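Side-chain contact in protein YiiM (Escherichia coli, PDB 1O65), which probably binds molybdenum through a MOSC domain and may act as an oxidoreductase on nitrogenous compounds: residues K134-Y137 with D143-Q146. Residues are numbered along the deposited sequence; the frame is centred on the assembly and turned at random.
Sequences KLNY and DIAQ
L135 meets I144 through its CB, which lies 3.9 Å from I144 CG2, and that same methyl also rests on the L135 backbone, with I144 CG2 3.4 Å from L135 O. I144 can offer this branch because its CG1 runs anti to the backbone N (chi1 -171°), leaving CG2 turned to the neighbouring helix. One residue on, N136 shows how a buried amide can serve a helix start from outside that helix. N136 OD1 lies 2.8 Å from A145 N. The N-H points at it almost straight (174°), with the donor tilted 17° from the carbonyl plane. I144 N lies almost as close to N136 OD1, at 2.9 Å, but the angle is too poor for a hydrogen bond. Two short helices of the MOSC domain, 134-138 and 144-151, are thereby joined across the brief loop between them. D143 occupies the N-cap position of the second but makes no capping bond with its side chain, whereas N136 supplies an acceptor to the first turn. The other end of the amide, ND2, bonds weakly to L233 O in helix 230-234, and an alanine in place of N136 would probably leave the buried A145 N-H without its acceptor.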
loop_
_atom_site.group_PDB
_atom_site.type_symbol
_atom_site.label_atom_id
_atom_site.label_comp_id
_atom_site.label_asym_id
_atom_site.label_seq_id
_atom_site.Cartn_x
_atom_site.Cartn_y
_atom_site.Cartn_z
ATOM N N LYS A 134 -6.744 -14.385 0.287
ATOM C CA LYS A 134 -7.597 -14.306 1.486
ATOM C C LYS A 134 -8.760 -13.343 1.220
ATOM O O LYS A 134 -9.895 -13.547 1.651
ATOM C CB LYS A 134 -6.857 -13.861 2.728
ATOM C CG LYS A 134 -5.551 -14.508 3.051
ATOM C CD LYS A 134 -5.618 -15.975 3.380
ATOM C CE LYS A 134 -4.261 -16.489 3.841
ATOM N NZ LYS A 134 -3.706 -15.707 4.974
ATOM N N LEU A 135 -8.486 -12.245 0.517
ATOM C CA LEU A 135 -9.486 -11.273 0.131
ATOM C C LEU A 135 -10.682 -11.920 -0.560
ATOM O O LEU A 135 -11.825 -11.492 -0.359
ATOM C CB LEU A 135 -8.843 -10.226 -0.767
ATOM C CG LEU A 135 -8.334 -8.910 -0.185
ATOM C CD1 LEU A 135 -7.901 -8.991 1.281
ATOM C CD2 LEU A 135 -7.111 -8.466 -1.026
ATOM N N ASN A 136 -10.480 -12.906 -1.427
ATOM C CA ASN A 136 -11.554 -13.574 -2.130
ATOM C C ASN A 136 -12.596 -14.200 -1.207
ATOM O O ASN A 136 -13.750 -14.305 -1.625
ATOM C CB ASN A 136 -11.030 -14.640 -3.093
ATOM C CG ASN A 136 -10.175 -14.037 -4.189
ATOM O OD1 ASN A 136 -10.389 -12.888 -4.573
ATOM N ND2 ASN A 136 -9.210 -14.795 -4.669
ATOM N N TYR A 137 -12.214 -14.624 -0.016
ATOM C CA TYR A 137 -13.120 -15.199 0.948
ATOM C C TYR A 137 -13.650 -14.150 1.924
ATOM O O TYR A 137 -14.677 -14.364 2.565
ATOM C CB TYR A 137 -12.455 -16.333 1.745
ATOM C CG TYR A 137 -11.731 -17.358 0.900
ATOM C CD1 TYR A 137 -12.284 -17.827 -0.285
ATOM C CD2 TYR A 137 -10.500 -17.872 1.286
ATOM C CE1 TYR A 137 -11.627 -18.752 -1.070
ATOM C CE2 TYR A 137 -9.842 -18.811 0.514
ATOM C CZ TYR A 137 -10.406 -19.239 -0.664
ATOM O OH TYR A 137 -9.753 -20.170 -1.443
ATOM N N ASP A 143 -13.078 -13.650 -7.341
ATOM C CA ASP A 143 -11.923 -13.103 -8.024
ATOM C C ASP A 143 -11.569 -11.677 -7.639
ATOM O O ASP A 143 -10.970 -10.983 -8.467
ATOM C CB ASP A 143 -12.172 -13.176 -9.548
ATOM C CG ASP A 143 -13.357 -12.315 -9.958
ATOM O OD1 ASP A 143 -14.211 -12.040 -9.089
ATOM O OD2 ASP A 143 -13.438 -11.908 -11.137
ATOM N N ILE A 144 -11.845 -11.233 -6.415
ATOM C CA ILE A 144 -11.543 -9.851 -6.028
ATOM C C ILE A 144 -10.045 -9.607 -6.052
ATOM O O ILE A 144 -9.601 -8.576 -6.601
ATOM C CB ILE A 144 -12.191 -9.437 -4.714
ATOM C CG1 ILE A 144 -12.053 -7.940 -4.410
ATOM C CG2 ILE A 144 -11.612 -10.202 -3.520
ATOM C CD1 ILE A 144 -12.964 -7.029 -5.175
ATOM N N ALA A 145 -9.221 -10.564 -5.616
ATOM C CA ALA A 145 -7.765 -10.333 -5.667
ATOM C C ALA A 145 -7.302 -10.144 -7.107
ATOM O O ALA A 145 -6.509 -9.231 -7.413
ATOM C CB ALA A 145 -6.988 -11.371 -4.907
ATOM N N GLN A 146 -7.817 -10.936 -8.041
ATOM C CA GLN A 146 -7.448 -10.737 -9.451
ATOM C C GLN A 146 -7.893 -9.344 -9.886
ATOM O O GLN A 146 -7.162 -8.572 -10.500
ATOM C CB GLN A 146 -8.057 -11.831 -10.320
ATOM C CG GLN A 146 -7.680 -11.751 -11.795
ATOM C CD GLN A 146 -6.254 -12.219 -12.034
ATOM O OE1 GLN A 146 -5.974 -13.416 -11.874
ATOM N NE2 GLN A 146 -5.330 -11.333 -12.394
#